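Local coordinates for uncharacterized protein Atu1656/AGR_C_3050 (Agrobacterium tumefaciens, PDB 2OJH), which is of unknown function but folds as a six-bladed beta-propeller and is a putative TolB-family protein, at residues S131-W136 with K141-C146; F153-M158 with D176-S181; R30-R35 with E262-L267. One frame throughout, in Å; residues are numbered along the deposited sequence. Where two conformers were deposited one is given.

Contact 1. Residues S131-W136 with K141-C146; sequences SYWHGW and KSFTYC
Cys146, Phe143 and Tyr145 of one strand meet Tyr132, Trp133 and Gly135 of the other in an antiparallel beta hairpin, formed by the first two strands of a propeller blade. Cys146 gives up the most surface here, and its backbone closes a hydrogen-bonded pair with Tyr132. Tyr132 N reaches Cys146 O at 2.7 Å, with the N-H nearly straight at 164°, and the return bond runs from Cys146 N to Tyr132 O. The same Cys146 O lies at the edge of the Tyr132 ring, near its plane.

Next in the register, Trp133 faces Tyr145 as a non-hydrogen-bonded pair. Tyr145 CB rests 3.1 Å from Tyr132 O, while its ring carbon CD2 meets Ser131 CB at 3.6 Å; the phenol OH goes on to Glu165 in the blade's outer strand. Beyond this pair the hairpin slips by one residue. His134 and Gly135 both face Thr144 in a classic beta bulge, and Thr144 O accepts from both His134 N and Gly135 N. The first donor lies in the carbonyl plane, whereas the second is tilted 35° from it, which is how one oxygen serves two consecutive amides.

Phe143 sets its CG between its own backbone N and carbonyl carbon (chi1 61°), turning the ring toward the Trp133 indole. The two rings are oblique, neither stacked nor edge-to-face, with Trp133 CD1 3.5 Å from Phe143 CD1. Ile112 and Ala100 of the preceding blade touch the same indole. Thr144 lies on the other face of the sheet, against Pro178 and Tyr180 of the following blade. Its backbone completes the pair with Gly135: Thr144 N donates to Gly135 O at 2.8 Å, in the carbonyl plane.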
loop_
_atom_site.group_PDB
_atom_site.type_symbol
_atom_site.label_atom_id
_atom_site.label_comp_id
_atom_site.label_asym_id
_atom_site.label_seq_id
_atom_site.Cartn_x
_atom_site.Cartn_y
_atom_site.Cartn_z
ATOM N N SER A 131 1.408 -3.303 14.115
ATOM C CA SER A 131 0.585 -3.718 12.980
ATOM C C SER A 131 0.515 -2.620 11.898
ATOM O O SER A 131 0.353 -1.433 12.209
ATOM C CB SER A 131 -0.808 -4.092 13.461
ATOM O OG SER A 131 -0.752 -5.126 14.433
ATOM N N TYR A 132 0.675 -3.024 10.627
ATOM C CA TYR A 132 0.802 -2.080 9.500
ATOM C C TYR A 132 -0.347 -2.281 8.500
ATOM O O TYR A 132 -0.424 -3.305 7.842
ATOM C CB TYR A 132 2.157 -2.267 8.817
ATOM C CG TYR A 132 3.304 -2.106 9.788
ATOM C CD1 TYR A 132 3.868 -0.839 10.031
ATOM C CD2 TYR A 132 3.816 -3.206 10.479
ATOM C CE1 TYR A 132 4.936 -0.687 10.921
ATOM C CE2 TYR A 132 4.837 -3.054 11.384
ATOM C CZ TYR A 132 5.397 -1.791 11.594
ATOM O OH TYR A 132 6.437 -1.664 12.485
ATOM N N TRP A 133 -1.259 -1.317 8.420
ATOM C CA TRP A 133 -2.446 -1.442 7.561
ATOM C C TRP A 133 -2.087 -1.525 6.055
ATOM O O TRP A 133 -1.295 -0.710 5.556
ATOM C CB TRP A 133 -3.386 -0.280 7.809
ATOM C CG TRP A 133 -4.712 -0.550 7.148
ATOM C CD1 TRP A 133 -5.821 -1.093 7.724
ATOM C CD2 TRP A 133 -5.028 -0.364 5.755
ATOM N NE1 TRP A 133 -6.833 -1.207 6.786
ATOM C CE2 TRP A 133 -6.360 -0.768 5.572
ATOM C CE3 TRP A 133 -4.341 0.168 4.670
ATOM C CZ2 TRP A 133 -6.987 -0.710 4.324
ATOM C CZ3 TRP A 133 -4.961 0.201 3.421
ATOM C CH2 TRP A 133 -6.268 -0.224 3.266
ATOM N N HIS A 134 -2.698 -2.464 5.326
ATOM C CA HIS A 134 -2.280 -2.709 3.937
ATOM C C HIS A 134 -3.374 -2.949 2.876
ATOM O O HIS A 134 -3.099 -2.740 1.692
ATOM C CB HIS A 134 -1.214 -3.777 3.863
ATOM C CG HIS A 134 0.181 -3.242 4.012
ATOM N ND1 HIS A 134 0.835 -2.554 3.004
ATOM C CD2 HIS A 134 1.050 -3.306 5.053
ATOM C CE1 HIS A 134 2.039 -2.205 3.430
ATOM N NE2 HIS A 134 2.190 -2.638 4.672
ATOM N N GLY A 135 -4.603 -3.296 3.263
ATOM C CA GLY A 135 -5.690 -3.446 2.256
ATOM C C GLY A 135 -7.078 -3.565 2.875
ATOM O O GLY A 135 -7.220 -4.157 3.959
ATOM N N TRP A 136 -8.094 -3.010 2.207
ATOM C CA TRP A 136 -9.485 -3.133 2.644
ATOM C C TRP A 136 -10.195 -4.192 1.802
ATOM O O TRP A 136 -10.062 -4.198 0.583
ATOM C CB TRP A 136 -10.231 -1.801 2.489
ATOM C CG TRP A 136 -11.207 -1.485 3.594
ATOM C CD1 TRP A 136 -12.291 -2.214 3.975
ATOM C CD2 TRP A 136 -11.176 -0.333 4.444
ATOM N NE1 TRP A 136 -12.938 -1.593 5.026
ATOM C CE2 TRP A 136 -12.265 -0.437 5.332
ATOM C CE3 TRP A 136 -10.324 0.775 4.546
ATOM C CZ2 TRP A 136 -12.530 0.534 6.301
ATOM C CZ3 TRP A 136 -10.586 1.742 5.510
ATOM C CH2 TRP A 136 -11.676 1.613 6.377
ATOM N N LYS A 141 -15.934 -4.956 4.864
ATOM C CA LYS A 141 -16.166 -5.454 6.219
ATOM C C LYS A 141 -14.877 -5.854 6.954
ATOM O O LYS A 141 -14.859 -5.982 8.181
ATOM C CB LYS A 141 -17.139 -6.637 6.185
ATOM C CG LYS A 141 -18.503 -6.326 5.582
ATOM C CD LYS A 141 -19.443 -7.503 5.836
ATOM C CE LYS A 141 -20.858 -7.253 5.318
ATOM N NZ LYS A 141 -20.928 -7.262 3.817
ATOM N N SER A 142 -13.791 -6.038 6.209
ATOM C CA SER A 142 -12.562 -6.547 6.807
ATOM C C SER A 142 -11.365 -5.791 6.238
ATOM O O SER A 142 -11.486 -5.128 5.216
ATOM C CB SER A 142 -12.395 -8.034 6.484
ATOM O OG SER A 142 -13.407 -8.804 7.092
ATOM N N PHE A 143 -10.229 -5.851 6.925
ATOM C CA PHE A 143 -8.990 -5.345 6.334
ATOM C C PHE A 143 -7.834 -6.276 6.624
ATOM O O PHE A 143 -7.902 -7.141 7.505
ATOM C CB PHE A 143 -8.680 -3.909 6.774
ATOM C CG PHE A 143 -8.482 -3.744 8.278
ATOM C CD1 PHE A 143 -7.259 -4.027 8.872
ATOM C CD2 PHE A 143 -9.532 -3.290 9.088
ATOM C CE1 PHE A 143 -7.067 -3.877 10.252
ATOM C CE2 PHE A 143 -9.346 -3.140 10.472
ATOM C CZ PHE A 143 -8.109 -3.434 11.046
ATOM N N THR A 144 -6.767 -6.130 5.857
ATOM C CA THR A 144 -5.629 -7.005 6.016
ATOM C C THR A 144 -4.397 -6.168 6.360
ATOM O O THR A 144 -4.337 -4.965 6.024
ATOM C CB THR A 144 -5.435 -7.860 4.747
ATOM O OG1 THR A 144 -4.398 -8.825 4.956
ATOM C CG2 THR A 144 -5.086 -6.979 3.536
ATOM N N TYR A 145 -3.397 -6.791 6.994
ATOM C CA TYR A 145 -2.244 -6.038 7.497
ATOM C C TYR A 145 -1.051 -6.901 7.799
ATOM O O TYR A 145 -1.149 -8.147 7.871
ATOM C CB TYR A 145 -2.623 -5.232 8.754
ATOM C CG TYR A 145 -3.218 -6.001 9.934
ATOM C CD1 TYR A 145 -4.558 -6.416 9.928
ATOM C CD2 TYR A 145 -2.467 -6.237 11.086
ATOM C CE1 TYR A 145 -5.100 -7.105 11.003
ATOM C CE2 TYR A 145 -3.006 -6.904 12.172
ATOM C CZ TYR A 145 -4.336 -7.340 12.128
ATOM O OH TYR A 145 -4.904 -7.985 13.216
ATOM N N CYS A 146 0.098 -6.254 7.977
ATOM C CA CYS A 146 1.307 -6.979 8.387
ATOM C C CYS A 146 1.343 -6.785 9.896
ATOM O O CYS A 146 1.168 -5.647 10.382
ATOM C CB CYS A 146 2.565 -6.386 7.759
ATOM S SG CYS A 146 4.096 -7.200 8.356
#

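Contact 2. Residues F153-M158 with D176-S181; sequences FDIYSM and DGPDYS
Ile155 holds CG1 beside its backbone N (chi1 -52°) and CG2 anti to that nitrogen, which directs CG2 at Pro178, while a further turn at chi2 (-55°) carries CD1 to Asp176. Ile155 CG2 packs on Pro178 CB at 3.7 Å. Ile155 CD1 ends 3.7 Å from Asp176 N and also brushes the proline ring. Isoleucine and proline side chains slide past one another in opposite directions, giving a small apolar contact of a few carbons. Farther along, Tyr180 OH stands 4.1 Å from Ser157 CB, a loose contact.

The strands run roughly parallel, 22° apart, yet their axes come no closer than 7.3 Å, too far for sheet pairing. They belong to successive propeller blades: 152-159 is the third strand of one, 175-180 the first strand of the next. Thr144, in the neighbouring strand 142-149 of the same blade as Ile155, touches Ile155, Pro178 and Tyr180.

Asp176 OD1 instead turns back on its own strand, taking Gly177 N at 2.6 Å. With one apolar pair, methyl packing on backbone atoms and no polar bond between the segments, this part of the blade-to-blade interface depends on shape and burial rather than on directional bonding.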
loop_
_atom_site.group_PDB
_atom_site.type_symbol
_atom_site.label_atom_id
_atom_site.label_comp_id
_atom_site.label_asym_id
_atom_site.label_seq_id
_atom_site.Cartn_x
_atom_site.Cartn_y
_atom_site.Cartn_z
ATOM N N PHE A 153 6.892 -11.912 11.120
ATOM C CA PHE A 153 6.188 -10.991 10.243
ATOM C C PHE A 153 5.096 -11.782 9.525
ATOM O O PHE A 153 5.405 -12.605 8.659
ATOM C CB PHE A 153 7.136 -10.435 9.163
ATOM C CG PHE A 153 8.218 -9.527 9.681
ATOM C CD1 PHE A 153 9.221 -10.012 10.522
ATOM C CD2 PHE A 153 8.271 -8.205 9.271
ATOM C CE1 PHE A 153 10.243 -9.176 10.974
ATOM C CE2 PHE A 153 9.315 -7.363 9.699
ATOM C CZ PHE A 153 10.274 -7.833 10.568
ATOM N N ASP A 154 3.829 -11.550 9.876
ATOM C CA ASP A 154 2.760 -12.309 9.235
ATOM C C ASP A 154 1.646 -11.469 8.668
ATOM O O ASP A 154 1.460 -10.287 9.054
ATOM C CB ASP A 154 2.131 -13.320 10.209
ATOM C CG ASP A 154 2.962 -14.577 10.363
ATOM O OD1 ASP A 154 3.412 -15.161 9.337
ATOM O OD2 ASP A 154 3.167 -14.969 11.528
ATOM N N ILE A 155 0.865 -12.116 7.800
ATOM C CA ILE A 155 -0.332 -11.519 7.240
ATOM C C ILE A 155 -1.482 -11.839 8.160
ATOM O O ILE A 155 -1.674 -13.002 8.554
ATOM C CB ILE A 155 -0.611 -12.089 5.818
ATOM C CG1 ILE A 155 0.657 -11.967 4.921
ATOM C CG2 ILE A 155 -1.865 -11.440 5.191
ATOM C CD1 ILE A 155 1.257 -10.541 4.799
ATOM N N TYR A 156 -2.240 -10.802 8.508
ATOM C CA TYR A 156 -3.406 -10.943 9.374
ATOM C C TYR A 156 -4.575 -10.299 8.664
ATOM O O TYR A 156 -4.388 -9.462 7.766
ATOM C CB TYR A 156 -3.206 -10.198 10.715
ATOM C CG TYR A 156 -2.214 -10.854 11.618
ATOM C CD1 TYR A 156 -2.622 -11.781 12.570
ATOM C CD2 TYR A 156 -0.842 -10.591 11.488
ATOM C CE1 TYR A 156 -1.681 -12.445 13.373
ATOM C CE2 TYR A 156 0.092 -11.250 12.283
ATOM C CZ TYR A 156 -0.339 -12.171 13.220
ATOM O OH TYR A 156 0.570 -12.802 14.023
ATOM N N SER A 157 -5.792 -10.650 9.087
ATOM C CA SER A 157 -6.943 -9.882 8.693
ATOM C C SER A 157 -7.806 -9.639 9.927
ATOM O O SER A 157 -7.697 -10.357 10.925
ATOM C CB SER A 157 -7.732 -10.601 7.595
ATOM O OG SER A 157 -8.250 -11.820 8.080
HETATM N N MSE A 158 -8.622 -8.602 9.886
HETATM C CA MSE A 158 -9.509 -8.329 11.003
HETATM C C MSE A 158 -10.875 -8.026 10.463
HETATM O O MSE A 158 -11.007 -7.366 9.441
HETATM C CB MSE A 158 -8.990 -7.165 11.857
HETATM C CG MSE A 158 -10.004 -6.629 12.884
HETATM SE SE MSE A 158 -9.133 -5.514 14.210
HETATM C CE MSE A 158 -7.843 -6.764 14.928
ATOM N N ASP A 176 4.782 -9.683 4.241
ATOM C CA ASP A 176 4.486 -8.261 4.343
ATOM C C ASP A 176 3.588 -7.805 3.199
ATOM O O ASP A 176 3.305 -8.572 2.263
ATOM C CB ASP A 176 5.804 -7.491 4.309
ATOM C CG ASP A 176 5.721 -6.124 4.963
ATOM O OD1 ASP A 176 4.623 -5.560 5.135
ATOM O OD2 ASP A 176 6.801 -5.610 5.302
ATOM N N GLY A 177 3.098 -6.564 3.307
ATOM C CA GLY A 177 2.352 -5.914 2.218
ATOM C C GLY A 177 1.171 -6.645 1.598
ATOM O O GLY A 177 1.150 -6.837 0.370
ATOM N N PRO A 178 0.163 -7.018 2.424
ATOM C CA PRO A 178 -1.035 -7.692 1.915
ATOM C C PRO A 178 -2.052 -6.768 1.266
ATOM O O PRO A 178 -2.344 -5.677 1.802
ATOM C CB PRO A 178 -1.645 -8.329 3.172
ATOM C CG PRO A 178 -1.165 -7.494 4.300
ATOM C CD PRO A 178 0.127 -6.864 3.898
ATOM N N ASP A 179 -2.657 -7.212 0.171
ATOM C CA ASP A 179 -3.722 -6.404 -0.463
ATOM C C ASP A 179 -4.670 -7.392 -1.159
ATOM O O ASP A 179 -4.228 -8.394 -1.695
ATOM C CB ASP A 179 -3.062 -5.429 -1.454
ATOM C CG ASP A 179 -3.995 -4.338 -1.960
ATOM O OD1 ASP A 179 -5.160 -4.287 -1.535
ATOM O OD2 ASP A 179 -3.529 -3.504 -2.781
ATOM N N TYR A 180 -5.972 -7.141 -1.106
ATOM C CA TYR A 180 -6.944 -8.080 -1.658
ATOM C C TYR A 180 -7.046 -8.074 -3.181
ATOM O O TYR A 180 -6.904 -7.028 -3.819
ATOM C CB TYR A 180 -8.337 -7.742 -1.150
ATOM C CG TYR A 180 -8.558 -7.958 0.321
ATOM C CD1 TYR A 180 -8.139 -7.010 1.257
ATOM C CD2 TYR A 180 -9.191 -9.108 0.782
ATOM C CE1 TYR A 180 -8.381 -7.203 2.629
ATOM C CE2 TYR A 180 -9.417 -9.308 2.130
ATOM C CZ TYR A 180 -9.014 -8.351 3.051
ATOM O OH TYR A 180 -9.272 -8.567 4.397
ATOM N N SER A 181 -7.350 -9.232 -3.762
ATOM C CA SER A 181 -7.858 -9.266 -5.131
ATOM C C SER A 181 -9.296 -8.712 -5.107
ATOM O O SER A 181 -9.980 -8.846 -4.078
ATOM C CB SER A 181 -7.833 -10.690 -5.687
ATOM O OG SER A 181 -8.651 -11.562 -4.921
#

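Contact 3. Residues R30-R35 with E262-L267; sequences RTRKMR and ETLFDL
The Arg32 guanidinium has the CD2 methyl of Leu264 over one face, 3.5 Å above the plane and offset toward the rim, while Glu262 OE1 lies in plane at its edge. Two nitrogens grip the carboxylate end-on: NH1 of Arg32 donates to OE1 of Glu262 at 2.8 Å, and NH2 of Arg32 to OE2 of Glu262 at 3.0 Å. Both bonds are fairly straight at the hydrogen. The two flat groups are nevertheless far from coplanar, their planes being 64° apart, and each carboxylate oxygen is met from above its plane. This is a two-bond salt bridge in a twisted form.

A bend at chi2 (-71°) folds the arginine chain over, and its end meets the Glu262 side chain, extended beyond CG, coming from the opposite direction. Arg32 NE is engaged by Ile29 O in the same turn, so all three guanidinium nitrogens have a partner. Leu264 crosses the arginine at about a right angle, its CD2 being 3.6 Å from Arg32 NH1; Phe27 and Leu253 touch both side chains.

Arg32 sits in the turn between strands 22-28 and 33-40, whose sheet is completed by 285-291 from the other end of the chain, the ring-closing blade of a propeller. Glu262 and Leu264 belong to the outer strand of the blade before it. The contact is at the surface, where water probably weakens the ionic attraction; the double grip and the methyl against one guanidinium face would limit rotation of the arginine head and form a surface link between the closing blade and its neighbour.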
loop_
_atom_site.group_PDB
_atom_site.type_symbol
_atom_site.label_atom_id
_atom_site.label_comp_id
_atom_site.label_asym_id
_atom_site.label_seq_id
_atom_site.Cartn_x
_atom_site.Cartn_y
_atom_site.Cartn_z
ATOM N N ARG A 30 -3.517 1.376 -19.687
ATOM C CA ARG A 30 -4.167 1.102 -20.966
ATOM C C ARG A 30 -3.504 1.864 -22.126
ATOM O O ARG A 30 -3.217 1.298 -23.171
ATOM C CB ARG A 30 -5.666 1.446 -20.880
ATOM C CG ARG A 30 -6.386 0.790 -19.692
ATOM C CD ARG A 30 -6.132 -0.723 -19.620
ATOM N NE ARG A 30 -6.807 -1.314 -18.467
ATOM C CZ ARG A 30 -6.636 -2.559 -18.044
ATOM N NH1 ARG A 30 -5.802 -3.384 -18.674
ATOM N NH2 ARG A 30 -7.309 -2.990 -16.986
ATOM N N THR A 31 -3.269 3.154 -21.920
ATOM C CA THR A 31 -2.701 4.041 -22.940
ATOM C C THR A 31 -1.180 4.151 -22.784
ATOM O O THR A 31 -0.493 4.644 -23.679
ATOM C CB THR A 31 -3.283 5.438 -22.819
ATOM O OG1 THR A 31 -2.901 5.969 -21.554
ATOM C CG2 THR A 31 -4.818 5.424 -22.916
ATOM N N ARG A 32 -0.678 3.700 -21.639
ATOM C CA ARG A 32 0.738 3.739 -21.270
ATOM C C ARG A 32 1.275 5.184 -21.230
ATOM O O ARG A 32 2.419 5.452 -21.576
ATOM C CB ARG A 32 1.576 2.794 -22.155
ATOM C CG ARG A 32 1.148 1.297 -22.060
ATOM C CD ARG A 32 1.526 0.709 -20.715
ATOM N NE ARG A 32 0.953 -0.608 -20.434
ATOM C CZ ARG A 32 1.632 -1.748 -20.489
ATOM N NH1 ARG A 32 2.912 -1.750 -20.840
ATOM N NH2 ARG A 32 1.022 -2.893 -20.203
ATOM N N LYS A 33 0.423 6.105 -20.781
ATOM C CA LYS A 33 0.782 7.510 -20.608
ATOM C C LYS A 33 0.879 7.835 -19.117
ATOM O O LYS A 33 0.051 7.360 -18.325
ATOM C CB LYS A 33 -0.307 8.435 -21.166
ATOM C CG LYS A 33 -0.740 8.212 -22.604
ATOM C CD LYS A 33 0.069 8.998 -23.578
ATOM C CE LYS A 33 1.057 8.084 -24.281
ATOM N NZ LYS A 33 0.926 8.354 -25.729
HETATM N N MSE A 34 1.842 8.690 -18.767
HETATM C CA MSE A 34 1.968 9.214 -17.400
HETATM C C MSE A 34 1.602 10.692 -17.300
HETATM O O MSE A 34 1.594 11.416 -18.305
HETATM C CB MSE A 34 3.378 8.962 -16.819
HETATM C CG MSE A 34 4.537 9.601 -17.596
HETATM SE SE MSE A 34 5.929 10.148 -16.324
HETATM C CE MSE A 34 4.828 11.446 -15.330
ATOM N N ARG A 35 1.291 11.143 -16.091
ATOM C CA ARG A 35 1.076 12.564 -15.834
ATOM C C ARG A 35 1.634 12.939 -14.457
ATOM O O ARG A 35 1.636 12.103 -13.556
ATOM C CB ARG A 35 -0.412 12.926 -15.959
ATOM C CG ARG A 35 -1.131 13.336 -14.670
ATOM C CD ARG A 35 -2.428 14.050 -15.008
ATOM N NE ARG A 35 -2.857 15.011 -13.991
ATOM C CZ ARG A 35 -3.936 14.871 -13.224
ATOM N NH1 ARG A 35 -4.247 15.815 -12.331
ATOM N NH2 ARG A 35 -4.703 13.793 -13.339
ATOM N N GLU A 262 6.044 -7.466 -16.863
ATOM C CA GLU A 262 6.713 -6.454 -17.666
ATOM C C GLU A 262 7.161 -5.298 -16.789
ATOM O O GLU A 262 6.583 -5.063 -15.726
ATOM C CB GLU A 262 5.801 -5.960 -18.795
ATOM C CG GLU A 262 4.511 -5.273 -18.323
ATOM C CD GLU A 262 3.559 -4.999 -19.477
ATOM O OE1 GLU A 262 3.985 -4.329 -20.449
ATOM O OE2 GLU A 262 2.399 -5.468 -19.430
ATOM N N THR A 263 8.184 -4.584 -17.243
ATOM C CA THR A 263 8.593 -3.326 -16.604
ATOM C C THR A 263 7.829 -2.188 -17.246
ATOM O O THR A 263 7.931 -1.955 -18.451
ATOM C CB THR A 263 10.113 -3.098 -16.746
ATOM O OG1 THR A 263 10.790 -4.203 -16.143
ATOM C CG2 THR A 263 10.550 -1.827 -16.036
ATOM N N LEU A 264 7.017 -1.498 -16.460
ATOM C CA LEU A 264 6.324 -0.336 -16.967
ATOM C C LEU A 264 7.323 0.815 -17.119
ATOM O O LEU A 264 7.393 1.439 -18.178
ATOM C CB LEU A 264 5.168 0.049 -16.023
ATOM C CG LEU A 264 4.087 -1.019 -15.970
ATOM C CD1 LEU A 264 2.933 -0.527 -15.019
ATOM C CD2 LEU A 264 3.529 -1.382 -17.349
ATOM N N PHE A 265 8.104 1.110 -16.074
ATOM C CA PHE A 265 9.157 2.128 -16.182
ATOM C C PHE A 265 10.191 1.929 -15.068
ATOM O O PHE A 265 9.889 1.290 -14.077
ATOM C CB PHE A 265 8.559 3.539 -16.132
ATOM C CG PHE A 265 7.504 3.716 -15.070
ATOM C CD1 PHE A 265 6.171 3.455 -15.365
ATOM C CD2 PHE A 265 7.841 4.150 -13.788
ATOM C CE1 PHE A 265 5.178 3.623 -14.388
ATOM C CE2 PHE A 265 6.859 4.332 -12.807
ATOM C CZ PHE A 265 5.531 4.051 -13.115
ATOM N N ASP A 266 11.416 2.434 -15.284
ATOM C CA ASP A 266 12.407 2.598 -14.216
ATOM C C ASP A 266 12.022 3.794 -13.359
ATOM O O ASP A 266 11.343 4.715 -13.825
ATOM C CB ASP A 266 13.777 2.870 -14.778
ATOM C CG ASP A 266 14.331 1.696 -15.576
ATOM O OD1 ASP A 266 13.853 0.561 -15.397
ATOM O OD2 ASP A 266 15.250 1.925 -16.387
ATOM N N LEU A 267 12.491 3.801 -12.124
ATOM C CA LEU A 267 12.116 4.850 -11.190
ATOM C C LEU A 267 13.161 4.981 -10.075
ATOM O O LEU A 267 13.760 3.989 -9.630
ATOM C CB LEU A 267 10.731 4.565 -10.619
ATOM C CG LEU A 267 10.223 5.445 -9.491
ATOM C CD1 LEU A 267 8.776 5.834 -9.695
ATOM C CD2 LEU A 267 10.362 4.730 -8.157
#

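Contacts 1 and 2 are continuous, with centres about 6 Å apart: strands 142-149 and 152-159 are neighbours in one blade, where Phe143 O lies 2.9 Å from Met158 N and Thr144 OG1 lies 2.9 Å from Tyr156 O, both probable hydrogen bonds. Contact 1 builds the inner part of that blade, and contact 2 seats it against the next. Tyr132 and Asp176 have side chains about 4 Å and about 3 Å from bound acetic acid, probably from the crystallisation liquor but possibly marking a pocket. Contact 3 lies across the chain's centre, about 27 and about 26 Å from contacts 1 and 2 between centres, and its sequence loop encloses both.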